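Side-chain contacts in AvrA (Salmonella typhimurium, PDB 6BE0), which probably transfers acetyl groups from acetyl-CoA to serine and threonine side chains of target proteins, and binds coenzyme A and inositol hexakisphosphate: residues D178-S183 and G187-A192; S235-K238 and Q244-N247; E248-N253 and T267-F272; D273-M278 and S285-K290. One frame throughout, in Å; residues are numbered along the deposited sequence.

Contact 1. Residues D178-S183 and G187-A192; sequences DIQRSS and GIFSLA. With COA (coenzyme A), chain C.
Phe189 of helix 186-199 meets Ile179 and Gln180, in the loop that leads from strand 170-176 of the YopJ acetyltransferase fold into that same helix. The loop doubles back, and a single buried ring takes up nearly all of the contact. Over one face of it lies Gln180 CB, 3.9 Å from the centroid of the Phe189 ring and 16° off its normal, a CH-pi contact set toward the rim. CG of Gln180 follows over the same CD2-CE2 side because it stands anti to the backbone N (chi1 177°). From there the chain runs out extended, and its amide ends 17° from parallel with the ring. Ile179 comes to the CD1-CE1 rim of the ring, its CD1 lying 3.9 Å from Phe189 CD1, while Ile179 O approaches Phe189 CZ obliquely at 3.7 Å.

A second layer fixes the loop. Gln180 NE2 gives an almost straight bond, in its own amide plane, to Ser182 O at 3.1 Å. Gln241 OE1 accepts from the backbone N of both Arg181 and Ser182. Arg181 points the other way, toward coenzyme A: its CB is 3.5 Å from N9A of the adenine, and its NH1 makes a weak hydrogen bond to the ribose O4B. The guanidinium is steadied by Asp178, whose OD1 forms a salt bridge with Arg181 NE at 2.9 Å and whose O accepts from Arg181 NH2 at 3.2 Å.

Contact 2. Residues S235-K238 and Q244-N247; sequences SFYK and QRLN. With IHP (inositol hexakisphosphate), chain B; COA (coenzyme A), chain C.
The Tyr237 ring is approached at its edge by Arg245, whose NH2 lies near the ring plane and 3.5 Å from Tyr237 CE1. Ring and guanidinium planes stand 72° apart, so this is neither a stack nor a cation-pi contact over the face; stacking on Tyr237 is left to the ring of Tyr249. What brings the two polar ends together is a common acceptor: Asp229 OD1 takes a hydrogen bond with Tyr237 OH and a salt bridge from Arg245 NH2. The same NH2 also bonds to Leu177 O, which further restrains the rotation of the buried guanidinium. Arg245 gets there by a bend at chi2 (64°), which turns a chain that leaves the helix obliquely back toward the tyrosine.

At the backbone end of the tyrosine, Leu246 CD2 packs 3.6 Å from Tyr237 O and 4.2 Å from Tyr237 CB; that carbonyl oxygen is engaged by Thr240 OG1. The arrangement is a loop folded back on the first turns of the helix that follows it, 243-252, and each of its two arms carries a ligand. Beside the tyrosine, Lys238 points away from the helix, and Lys238 NZ donates to phosphate oxygen O33 of inositol hexakisphosphate at 2.8 Å; a second oxygen, O34, is modelled so close that its exact distance is doubtful, and Val261 O is a further partner. At the N-terminal end of the helix, where the helix dipole would favour an anion, Gln244 N donates to O9A of the coenzyme A 3'-phosphate at 2.8 Å (159° at the hydrogen).

Contact 3. Residues E248-N253 and T267-F272; sequences EYVEAN and TLYERF. With IHP (inositol hexakisphosphate), chain B.
The last turn of helix 243-252 and the start of helix 268-273 run antiparallel where Val250 and Tyr249 face Leu268 and Tyr269. The axes of the short segments make 171° and come no closer than 13.1 Å, a wide spacing, bridged largely by the length of Tyr269. This side chain comes from the opposite direction to Val250, and its OH ends 3.1 Å from Val250 CG2, while its CZ is 4.1 Å from Val250 CG1. Leu268 CD2 fills in beside it, 4.4 Å from Tyr249 CD2, an approach oblique to that ring. Tyr249 OH is hydrogen-bonded to Leu232 O, and Tyr269 OH makes a weak hydrogen bond to Asn247 OD1, further back on helix 243-252.

The start of helix 268-273 is secured by a capping box. Glu270 N donates to Thr267 OG1 at 3.0 Å, and Thr267 N returns a bond to Glu270 OE1 at 3.3 Å. The next residue, Arg271, extends to the inositol hexakisphosphate, whose O24 sits 3.0 Å above the centre of the Arg271 guanidinium plane. Between the helices the contact is thus mainly apolar, with one weak polar link, whereas over the face of Arg271 the attraction is probably electrostatic and little dependent on N-H direction.

Contact 4. Residues D273-M278 and S285-K290; sequences DNNAVM and SISAHK
Ala276 and Ser285 form an antiparallel, non-hydrogen-bonded pair with their CA atoms 4.2 Å apart, and just beyond it Ile286 N donates to Asn275 O at 3.0 Å. Where the pairing ends, the second segment turns into a helix. Ser285 OG, anti to its own backbone N (chi1 173°), accepts from Ser287 N at 3.2 Å and so makes an ST turn, while Ile286 occupies the N-cap position of helix 287-300.

Asn275 is the hub on the polar side. Lys290 crosses it at about a right angle and, bent at chi3 (70°), sets NZ 2.8 Å from Asn275 OD1. The ammonium group lies 54° out of the carbonyl plane, above it and not on a lone pair. The other end of the amide is taken up by Arg271 O, to which Asn275 ND2 donates, so both ends of the group are held, consistent with the modelled orientation of the amide. Ser287 CB rests 4.0 Å from Asn275 CB, and Ser287 OG is hydrogen-bonded to His239 ND1. On the apolar side, Val277 CG2 meets Ile286 CD1 at 3.5 Å.

Strands 276-278 and 283-285 make a small hairpin inserted between helix 268-273 and helix 287-300. Asp273, at the end of the first helix, pairs with Lys283 of the second strand; Ser285 touches coenzyme A, and Ile286 packs on Trp59.

How the contacts relate
Followed from the N terminus, the four contacts come in series, each closing before the next opens, so none nests or crosses. Contact 1 closes the loop between strand 170-176 and helix 186-199. Contact 2 folds the loop after helix 225-228 onto helix 243-252, and contact 3 joins the far end of that same helix to helix 268-273 across a longer connection. Contact 4 closes the hairpin that leads into helix 287-300. Space brings them together again: Ile179 packs on Phe236 and Tyr237, Leu246 on Phe272, and Phe189 on Ala288. Contacts 1, 2 and 4 border coenzyme A, while contacts 2 and 3 each bring a basic side chain to inositol hexakisphosphate.

Contact 1. Residues D178-S183 and G187-A192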
# COMPACT_ATOMS: atom_id res chain seq x y z
N ASP A 178 2.54 9.25 2.75
CA ASP A 178 1.62 10.38 2.87
C ASP A 178 0.89 10.63 1.55
O ASP A 178 0.95 11.73 0.99
CB ASP A 178 2.37 11.64 3.30
CG ASP A 178 1.44 12.79 3.66
OD1 ASP A 178 0.31 12.52 4.11
OD2 ASP A 178 1.83 13.96 3.48
N ILE A 179 0.22 9.60 1.05
CA ILE A 179 -0.61 9.71 -0.14
C ILE A 179 -2.06 9.38 0.19
O ILE A 179 -2.97 9.71 -0.57
CB ILE A 179 -0.11 8.79 -1.27
CG1 ILE A 179 0.00 7.35 -0.78
CG2 ILE A 179 1.23 9.29 -1.79
CD1 ILE A 179 0.25 6.35 -1.89
N GLN A 180 -2.27 8.73 1.33
CA GLN A 180 -3.61 8.53 1.86
C GLN A 180 -3.95 9.65 2.83
O GLN A 180 -3.18 9.96 3.73
CB GLN A 180 -3.74 7.18 2.56
CG GLN A 180 -5.12 6.96 3.20
CD GLN A 180 -5.16 5.76 4.13
OE1 GLN A 180 -4.38 4.82 3.98
NE2 GLN A 180 -6.07 5.80 5.09
N ARG A 181 -5.12 10.25 2.63
CA ARG A 181 -5.62 11.30 3.51
C ARG A 181 -7.03 10.97 3.99
O ARG A 181 -7.47 11.45 5.03
CB ARG A 181 -5.60 12.65 2.80
CG ARG A 181 -4.28 12.99 2.12
CD ARG A 181 -3.18 13.25 3.13
NE ARG A 181 -1.88 13.47 2.49
CZ ARG A 181 -1.56 14.56 1.80
NH1 ARG A 181 -2.44 15.53 1.61
NH2 ARG A 181 -0.35 14.67 1.27
N SER A 182 -7.74 10.14 3.22
CA SER A 182 -9.06 9.69 3.62
C SER A 182 -8.94 8.80 4.85
O SER A 182 -7.85 8.32 5.17
CB SER A 182 -9.75 8.94 2.48
OG SER A 182 -9.00 7.82 2.05
N SER A 183 -10.05 8.58 5.53
CA SER A 183 -10.03 8.05 6.90
C SER A 183 -9.96 6.52 7.01
O SER A 183 -9.50 6.00 8.03
CB SER A 183 -11.26 8.55 7.65
OG SER A 183 -12.46 8.13 7.00
N GLY A 187 -6.62 -0.33 3.66
CA GLY A 187 -6.63 -1.62 2.98
C GLY A 187 -6.49 -1.52 1.48
O GLY A 187 -5.74 -2.27 0.87
N ILE A 188 -7.22 -0.58 0.87
CA ILE A 188 -7.20 -0.43 -0.58
C ILE A 188 -5.83 0.04 -1.07
O ILE A 188 -5.30 -0.49 -2.04
CB ILE A 188 -8.28 0.57 -1.07
CG1 ILE A 188 -9.65 0.22 -0.49
CG2 ILE A 188 -8.33 0.61 -2.60
CD1 ILE A 188 -10.13 -1.18 -0.85
N PHE A 189 -5.27 1.03 -0.38
CA PHE A 189 -3.95 1.54 -0.73
C PHE A 189 -2.90 0.44 -0.64
O PHE A 189 -2.08 0.29 -1.54
CB PHE A 189 -3.56 2.70 0.19
CG PHE A 189 -4.00 4.05 -0.31
CD1 PHE A 189 -3.19 4.78 -1.16
CD2 PHE A 189 -5.22 4.58 0.07
CE1 PHE A 189 -3.59 6.02 -1.62
CE2 PHE A 189 -5.63 5.82 -0.39
CZ PHE A 189 -4.81 6.54 -1.24
N SER A 190 -2.94 -0.34 0.44
CA SER A 190 -1.95 -1.38 0.65
C SER A 190 -2.08 -2.51 -0.37
O SER A 190 -1.09 -3.06 -0.84
CB SER A 190 -2.07 -1.94 2.07
OG SER A 190 -1.73 -0.96 3.04
N LEU A 191 -3.32 -2.84 -0.71
CA LEU A 191 -3.59 -3.88 -1.70
C LEU A 191 -3.09 -3.46 -3.08
O LEU A 191 -2.48 -4.25 -3.80
CB LEU A 191 -5.08 -4.20 -1.76
CG LEU A 191 -5.51 -5.27 -2.77
CD1 LEU A 191 -4.80 -6.60 -2.52
CD2 LEU A 191 -7.02 -5.45 -2.71
N ALA A 192 -3.34 -2.21 -3.43
CA ALA A 192 -2.91 -1.68 -4.72
C ALA A 192 -1.39 -1.62 -4.80
O ALA A 192 -0.79 -2.06 -5.78
CB ALA A 192 -3.51 -0.30 -4.95
N1A COA C . -10.20 12.69 0.94
C2A COA C . -9.41 13.20 -0.05
N3A COA C . -8.46 14.14 0.24
C4A COA C . -8.30 14.58 1.53
C5A COA C . -9.08 14.08 2.51
C6A COA C . -10.04 13.12 2.20
N6A COA C . -11.08 12.28 2.70
N7A COA C . -8.72 14.67 3.69
C8A COA C . -7.71 15.54 3.42
N9A COA C . -7.45 15.49 2.10
C1B COA C . -6.47 16.23 1.37
C2B COA C . -7.03 17.17 0.64
O2B COA C . -7.21 16.71 -0.73
C3B COA C . -6.01 18.42 0.69
O3B COA C . -4.90 18.20 -0.18
P3B COA C . -4.66 19.21 -1.42
O7A COA C . -5.73 18.98 -2.47
O8A COA C . -4.73 20.63 -0.94
O9A COA C . -3.30 18.95 -2.03
C4B COA C . -5.59 18.46 1.97
O4B COA C . -5.52 17.00 2.39
C5B COA C . -6.59 19.21 2.84
O5B COA C . -6.26 19.05 4.21
P1A COA C . -5.71 20.30 5.04
O1A COA C . -4.99 21.27 4.12
O2A COA C . -6.87 21.00 5.73
O3A COA C . -4.69 19.78 6.14

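Contact 2. Residues S235-K238 and Q244-N247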
# COMPACT_ATOMS: atom_id res chain seq x y z
N SER A 235 3.92 4.92 -10.61
CA SER A 235 2.73 4.08 -10.47
C SER A 235 2.24 3.96 -9.03
O SER A 235 1.10 3.55 -8.79
CB SER A 235 3.02 2.69 -11.03
OG SER A 235 4.07 2.06 -10.33
N PHE A 236 3.09 4.32 -8.08
CA PHE A 236 2.73 4.26 -6.66
C PHE A 236 1.81 5.41 -6.25
O PHE A 236 1.13 5.33 -5.23
CB PHE A 236 3.99 4.28 -5.80
CG PHE A 236 4.64 2.93 -5.64
CD1 PHE A 236 4.88 2.13 -6.75
CD2 PHE A 236 5.02 2.47 -4.39
CE1 PHE A 236 5.48 0.90 -6.60
CE2 PHE A 236 5.62 1.24 -4.25
CZ PHE A 236 5.85 0.45 -5.35
N TYR A 237 1.80 6.47 -7.05
CA TYR A 237 1.13 7.72 -6.68
C TYR A 237 -0.16 7.98 -7.46
O TYR A 237 -0.66 9.10 -7.48
CB TYR A 237 2.09 8.89 -6.88
CG TYR A 237 3.32 8.79 -6.02
CD1 TYR A 237 3.43 9.53 -4.85
CD2 TYR A 237 4.36 7.95 -6.37
CE1 TYR A 237 4.56 9.44 -4.06
CE2 TYR A 237 5.49 7.85 -5.58
CZ TYR A 237 5.58 8.60 -4.43
OH TYR A 237 6.70 8.51 -3.64
N LYS A 238 -0.69 6.94 -8.10
CA LYS A 238 -1.88 7.10 -8.92
C LYS A 238 -3.10 7.47 -8.07
O LYS A 238 -3.98 8.19 -8.53
CB LYS A 238 -2.15 5.83 -9.71
CG LYS A 238 -1.04 5.46 -10.68
CD LYS A 238 -1.35 4.17 -11.43
CE LYS A 238 -2.58 4.31 -12.31
NZ LYS A 238 -2.78 3.13 -13.19
N GLN A 244 -1.38 19.00 -4.00
CA GLN A 244 -0.12 19.50 -3.49
C GLN A 244 0.89 18.36 -3.34
O GLN A 244 2.06 18.52 -3.65
CB GLN A 244 -0.32 20.21 -2.15
CG GLN A 244 0.96 20.77 -1.53
CD GLN A 244 1.61 21.83 -2.40
OE1 GLN A 244 0.93 22.65 -3.02
NE2 GLN A 244 2.94 21.81 -2.46
N ARG A 245 0.41 17.22 -2.86
CA ARG A 245 1.26 16.06 -2.65
C ARG A 245 1.84 15.56 -3.97
O ARG A 245 3.00 15.13 -4.03
CB ARG A 245 0.48 14.94 -1.96
CG ARG A 245 1.29 13.68 -1.67
CD ARG A 245 2.42 13.93 -0.68
NE ARG A 245 3.28 12.75 -0.55
CZ ARG A 245 4.32 12.49 -1.34
NH1 ARG A 245 4.65 13.32 -2.32
NH2 ARG A 245 5.04 11.40 -1.15
N LEU A 246 1.04 15.61 -5.03
CA LEU A 246 1.50 15.23 -6.35
C LEU A 246 2.52 16.23 -6.88
O LEU A 246 3.50 15.84 -7.52
CB LEU A 246 0.33 15.12 -7.33
CG LEU A 246 -0.57 13.89 -7.21
CD1 LEU A 246 -1.74 13.99 -8.18
CD2 LEU A 246 0.21 12.60 -7.46
N ASN A 247 2.30 17.51 -6.60
CA ASN A 247 3.24 18.55 -7.00
C ASN A 247 4.60 18.35 -6.34
O ASN A 247 5.63 18.72 -6.90
CB ASN A 247 2.70 19.94 -6.65
CG ASN A 247 1.42 20.28 -7.38
OD1 ASN A 247 1.08 19.65 -8.38
ND2 ASN A 247 0.70 21.28 -6.89
C1 IHP B . -3.98 -2.00 -13.96
C2 IHP B . -4.30 -1.62 -12.52
C3 IHP B . -4.99 -0.27 -12.46
C4 IHP B . -6.21 -0.24 -13.35
C5 IHP B . -5.77 -0.44 -14.79
C6 IHP B . -5.12 -1.80 -14.96
O11 IHP B . -3.54 -3.35 -13.98
P1 IHP B . -1.98 -3.63 -14.10
O21 IHP B . -1.60 -4.79 -13.21
O31 IHP B . -1.18 -2.42 -13.68
O41 IHP B . -1.65 -3.98 -15.53
O12 IHP B . -5.12 -2.64 -11.91
P2 IHP B . -4.56 -3.46 -10.67
O22 IHP B . -3.20 -4.05 -10.99
O32 IHP B . -4.42 -2.56 -9.46
O42 IHP B . -5.51 -4.58 -10.35
O13 IHP B . -5.34 0.03 -11.11
P3 IHP B . -4.58 1.20 -10.34
O23 IHP B . -4.34 0.80 -8.90
O33 IHP B . -3.24 1.49 -10.99
O43 IHP B . -5.42 2.45 -10.36
O14 IHP B . -6.96 0.97 -13.16
P4 IHP B . -6.48 2.43 -13.65
O24 IHP B . -6.72 3.43 -12.54
O34 IHP B . -5.01 2.45 -14.01
O44 IHP B . -7.29 2.86 -14.84
O15 IHP B . -6.85 -0.29 -15.71
P5 IHP B . -6.55 0.28 -17.15
O25 IHP B . -5.07 0.21 -17.45
O35 IHP B . -7.31 -0.53 -18.17
O45 IHP B . -6.99 1.72 -17.26
O16 IHP B . -6.10 -2.83 -14.82
P6 IHP B . -6.19 -3.95 -15.91
O26 IHP B . -7.46 -4.74 -15.72
O36 IHP B . -6.20 -3.33 -17.29
O46 IHP B . -5.01 -4.89 -15.80
N1A COA C . -10.20 12.69 0.94
C2A COA C . -9.41 13.20 -0.05
N3A COA C . -8.46 14.14 0.24
C4A COA C . -8.30 14.58 1.53
C5A COA C . -9.08 14.08 2.51
C6A COA C . -10.04 13.12 2.20
N6A COA C . -11.08 12.28 2.70
N7A COA C . -8.72 14.67 3.69
C8A COA C . -7.71 15.54 3.42
N9A COA C . -7.45 15.49 2.10
C1B COA C . -6.47 16.23 1.37
C2B COA C . -7.03 17.17 0.64
O2B COA C . -7.21 16.71 -0.73
C3B COA C . -6.01 18.42 0.69
O3B COA C . -4.90 18.20 -0.18
P3B COA C . -4.66 19.21 -1.42
O7A COA C . -5.73 18.98 -2.47
O8A COA C . -4.73 20.63 -0.94
O9A COA C . -3.30 18.95 -2.03
C4B COA C . -5.59 18.46 1.97
O4B COA C . -5.52 17.00 2.39
C5B COA C . -6.59 19.21 2.84
O5B COA C . -6.26 19.05 4.21
P1A COA C . -5.71 20.30 5.04
O1A COA C . -4.99 21.27 4.12
O2A COA C . -6.87 21.00 5.73
O3A COA C . -4.69 19.78 6.14

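Contact 3. Residues E248-N253 and T267-F272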
# COMPACT_ATOMS: atom_id res chain seq x y z
N GLU A 248 4.59 17.77 -5.15
CA GLU A 248 5.83 17.51 -4.43
C GLU A 248 6.58 16.33 -5.04
O GLU A 248 7.81 16.29 -5.02
CB GLU A 248 5.54 17.24 -2.95
CG GLU A 248 5.04 18.46 -2.19
CD GLU A 248 4.51 18.12 -0.82
OE1 GLU A 248 4.75 16.98 -0.35
OE2 GLU A 248 3.85 18.99 -0.20
N TYR A 249 5.83 15.38 -5.60
CA TYR A 249 6.45 14.21 -6.21
C TYR A 249 7.08 14.54 -7.56
O TYR A 249 8.19 14.11 -7.85
CB TYR A 249 5.42 13.09 -6.39
CG TYR A 249 6.00 11.88 -7.09
CD1 TYR A 249 6.89 11.03 -6.44
CD2 TYR A 249 5.67 11.59 -8.41
CE1 TYR A 249 7.42 9.93 -7.08
CE2 TYR A 249 6.21 10.49 -9.06
CZ TYR A 249 7.08 9.67 -8.39
OH TYR A 249 7.61 8.57 -9.02
N VAL A 250 6.37 15.32 -8.38
CA VAL A 250 6.87 15.67 -9.70
C VAL A 250 8.04 16.65 -9.62
O VAL A 250 8.82 16.76 -10.57
CB VAL A 250 5.76 16.31 -10.57
CG1 VAL A 250 4.64 15.31 -10.81
CG2 VAL A 250 5.23 17.56 -9.92
N GLU A 251 8.16 17.36 -8.51
CA GLU A 251 9.30 18.24 -8.30
C GLU A 251 10.56 17.41 -8.09
O GLU A 251 11.67 17.86 -8.37
CB GLU A 251 9.06 19.16 -7.10
CG GLU A 251 8.23 20.40 -7.44
CD GLU A 251 7.91 21.23 -6.21
OE1 GLU A 251 8.65 21.14 -5.21
OE2 GLU A 251 6.91 21.98 -6.25
N ALA A 252 10.37 16.18 -7.61
CA ALA A 252 11.47 15.23 -7.46
C ALA A 252 11.61 14.35 -8.70
O ALA A 252 12.62 13.68 -8.88
CB ALA A 252 11.24 14.37 -6.23
N ASN A 253 10.58 14.37 -9.55
CA ASN A 253 10.57 13.60 -10.79
C ASN A 253 9.86 14.37 -11.90
O ASN A 253 8.72 14.08 -12.23
CB ASN A 253 9.87 12.25 -10.57
CG ASN A 253 10.48 11.45 -9.43
OD1 ASN A 253 10.12 11.64 -8.27
ND2 ASN A 253 11.40 10.55 -9.76
N THR A 267 -2.18 10.99 -18.25
CA THR A 267 -1.03 11.23 -17.40
C THR A 267 -1.40 11.13 -15.93
O THR A 267 -2.57 10.97 -15.59
CB THR A 267 -0.41 12.61 -17.67
OG1 THR A 267 -1.33 13.64 -17.26
CG2 THR A 267 -0.10 12.78 -19.15
N LEU A 268 -0.39 11.21 -15.07
CA LEU A 268 -0.61 11.19 -13.63
C LEU A 268 -1.57 12.30 -13.21
O LEU A 268 -2.49 12.08 -12.42
CB LEU A 268 0.73 11.35 -12.89
CG LEU A 268 0.68 11.34 -11.36
CD1 LEU A 268 0.26 9.97 -10.84
CD2 LEU A 268 2.03 11.75 -10.79
N TYR A 269 -1.36 13.49 -13.76
CA TYR A 269 -2.22 14.64 -13.46
C TYR A 269 -3.60 14.48 -14.08
O TYR A 269 -4.61 14.77 -13.44
CB TYR A 269 -1.57 15.93 -13.97
CG TYR A 269 -0.54 16.55 -13.05
CD1 TYR A 269 -0.60 16.37 -11.67
CD2 TYR A 269 0.48 17.34 -13.57
CE1 TYR A 269 0.34 16.95 -10.84
CE2 TYR A 269 1.42 17.92 -12.74
CZ TYR A 269 1.34 17.72 -11.38
OH TYR A 269 2.27 18.30 -10.56
N GLU A 270 -3.65 14.05 -15.34
CA GLU A 270 -4.91 13.88 -16.04
C GLU A 270 -5.79 12.86 -15.33
O GLU A 270 -7.01 13.01 -15.25
CB GLU A 270 -4.68 13.46 -17.49
CG GLU A 270 -4.22 14.60 -18.40
CD GLU A 270 -4.11 14.18 -19.85
OE1 GLU A 270 -3.97 12.97 -20.11
OE2 GLU A 270 -4.16 15.07 -20.73
N ARG A 271 -5.16 11.81 -14.79
CA ARG A 271 -5.90 10.78 -14.07
C ARG A 271 -6.40 11.31 -12.73
O ARG A 271 -7.52 10.99 -12.32
CB ARG A 271 -5.03 9.55 -13.84
CG ARG A 271 -5.57 8.67 -12.73
CD ARG A 271 -5.00 7.27 -12.71
NE ARG A 271 -5.40 6.59 -11.48
CZ ARG A 271 -6.64 6.19 -11.21
NH1 ARG A 271 -7.61 6.39 -12.09
NH2 ARG A 271 -6.91 5.59 -10.07
N PHE A 272 -5.58 12.09 -12.04
CA PHE A 272 -5.95 12.66 -10.75
C PHE A 272 -7.24 13.46 -10.86
O PHE A 272 -8.12 13.38 -10.00
CB PHE A 272 -4.84 13.55 -10.20
CG PHE A 272 -5.24 14.33 -8.98
CD1 PHE A 272 -5.24 13.74 -7.73
CD2 PHE A 272 -5.60 15.66 -9.08
CE1 PHE A 272 -5.61 14.46 -6.60
CE2 PHE A 272 -5.97 16.38 -7.96
CZ PHE A 272 -5.97 15.78 -6.72
C1 IHP B . -3.98 -2.00 -13.96
C2 IHP B . -4.30 -1.62 -12.52
C3 IHP B . -4.99 -0.27 -12.46
C4 IHP B . -6.21 -0.24 -13.35
C5 IHP B . -5.77 -0.44 -14.79
C6 IHP B . -5.12 -1.80 -14.96
O11 IHP B . -3.54 -3.35 -13.98
P1 IHP B . -1.98 -3.63 -14.10
O21 IHP B . -1.60 -4.79 -13.21
O31 IHP B . -1.18 -2.42 -13.68
O41 IHP B . -1.65 -3.98 -15.53
O12 IHP B . -5.12 -2.64 -11.91
P2 IHP B . -4.56 -3.46 -10.67
O22 IHP B . -3.20 -4.05 -10.99
O32 IHP B . -4.42 -2.56 -9.46
O42 IHP B . -5.51 -4.58 -10.35
O13 IHP B . -5.34 0.03 -11.11
P3 IHP B . -4.58 1.20 -10.34
O23 IHP B . -4.34 0.80 -8.90
O33 IHP B . -3.24 1.49 -10.99
O43 IHP B . -5.42 2.45 -10.36
O14 IHP B . -6.96 0.97 -13.16
P4 IHP B . -6.48 2.43 -13.65
O24 IHP B . -6.72 3.43 -12.54
O34 IHP B . -5.01 2.45 -14.01
O44 IHP B . -7.29 2.86 -14.84
O15 IHP B . -6.85 -0.29 -15.71
P5 IHP B . -6.55 0.28 -17.15
O25 IHP B . -5.07 0.21 -17.45
O35 IHP B . -7.31 -0.53 -18.17
O45 IHP B . -6.99 1.72 -17.26
O16 IHP B . -6.10 -2.83 -14.82
P6 IHP B . -6.19 -3.95 -15.91
O26 IHP B . -7.46 -4.74 -15.72
O36 IHP B . -6.20 -3.33 -17.29
O46 IHP B . -5.01 -4.89 -15.80

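Contact 4. Residues D273-M278 and S285-K290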
# COMPACT_ATOMS: atom_id res chain seq x y z
N ASP A 273 -7.36 14.23 -11.94
CA ASP A 273 -8.54 15.06 -12.17
C ASP A 273 -9.75 14.21 -12.57
O ASP A 273 -10.88 14.52 -12.20
CB ASP A 273 -8.25 16.10 -13.25
CG ASP A 273 -7.33 17.21 -12.77
OD1 ASP A 273 -7.13 17.34 -11.54
OD2 ASP A 273 -6.82 17.97 -13.61
N ASN A 274 -9.51 13.15 -13.34
CA ASN A 274 -10.60 12.30 -13.81
C ASN A 274 -11.18 11.40 -12.72
O ASN A 274 -12.10 10.62 -12.97
CB ASN A 274 -10.12 11.43 -14.98
CG ASN A 274 -9.89 12.24 -16.25
OD1 ASN A 274 -10.37 13.36 -16.38
ND2 ASN A 274 -9.15 11.65 -17.19
N ASN A 275 -10.63 11.50 -11.51
CA ASN A 275 -11.12 10.73 -10.37
C ASN A 275 -11.28 11.62 -9.15
O ASN A 275 -10.99 11.22 -8.02
CB ASN A 275 -10.17 9.57 -10.06
CG ASN A 275 -10.07 8.57 -11.20
OD1 ASN A 275 -10.72 7.53 -11.17
ND2 ASN A 275 -9.26 8.89 -12.20
N ALA A 276 -11.76 12.85 -9.38
CA ALA A 276 -11.96 13.82 -8.32
C ALA A 276 -13.41 14.28 -8.24
O ALA A 276 -14.18 14.10 -9.19
CB ALA A 276 -11.04 15.01 -8.51
N VAL A 277 -13.77 14.87 -7.11
CA VAL A 277 -15.13 15.34 -6.85
C VAL A 277 -15.07 16.66 -6.09
O VAL A 277 -14.08 16.93 -5.40
CB VAL A 277 -15.94 14.29 -6.05
CG1 VAL A 277 -17.26 14.86 -5.54
CG2 VAL A 277 -16.20 13.05 -6.91
N MET A 278 -16.11 17.47 -6.22
CA MET A 278 -16.24 18.70 -5.46
C MET A 278 -17.20 18.53 -4.29
O MET A 278 -18.35 18.13 -4.48
CB MET A 278 -16.72 19.84 -6.36
CG MET A 278 -15.69 20.30 -7.39
SD MET A 278 -14.16 20.93 -6.66
CE MET A 278 -14.77 22.31 -5.70
N SER A 285 -10.24 13.64 -3.95
CA SER A 285 -10.07 12.47 -4.80
C SER A 285 -10.84 11.28 -4.24
O SER A 285 -10.71 10.93 -3.07
CB SER A 285 -8.58 12.10 -4.92
OG SER A 285 -8.42 10.88 -5.61
N ILE A 286 -11.66 10.67 -5.10
CA ILE A 286 -12.37 9.44 -4.75
C ILE A 286 -11.76 8.26 -5.50
O ILE A 286 -12.43 7.27 -5.77
CB ILE A 286 -13.87 9.54 -5.07
CG1 ILE A 286 -14.09 9.78 -6.57
CG2 ILE A 286 -14.52 10.64 -4.25
CD1 ILE A 286 -15.53 9.58 -7.02
N SER A 287 -10.48 8.38 -5.85
CA SER A 287 -9.80 7.36 -6.64
C SER A 287 -9.76 6.03 -5.89
O SER A 287 -10.14 4.99 -6.42
CB SER A 287 -8.39 7.80 -7.01
OG SER A 287 -7.83 6.97 -8.01
N ALA A 288 -9.29 6.08 -4.65
CA ALA A 288 -9.20 4.88 -3.82
C ALA A 288 -10.58 4.28 -3.57
O ALA A 288 -10.73 3.06 -3.57
CB ALA A 288 -8.52 5.20 -2.49
N HIS A 289 -11.58 5.13 -3.37
CA HIS A 289 -12.94 4.66 -3.15
C HIS A 289 -13.48 3.96 -4.39
O HIS A 289 -14.22 2.98 -4.30
CB HIS A 289 -13.85 5.82 -2.75
CG HIS A 289 -13.63 6.31 -1.36
ND1 HIS A 289 -12.57 7.12 -1.01
CD2 HIS A 289 -14.33 6.10 -0.21
CE1 HIS A 289 -12.63 7.39 0.28
NE2 HIS A 289 -13.69 6.78 0.79
N LYS A 290 -13.11 4.47 -5.57
CA LYS A 290 -13.49 3.83 -6.82
C LYS A 290 -12.73 2.52 -7.00
O LYS A 290 -13.26 1.57 -7.57
CB LYS A 290 -13.23 4.77 -8.01
CG LYS A 290 -14.21 5.93 -8.10
CD LYS A 290 -13.78 6.97 -9.13
CE LYS A 290 -13.91 6.45 -10.56
NZ LYS A 290 -13.52 7.49 -11.56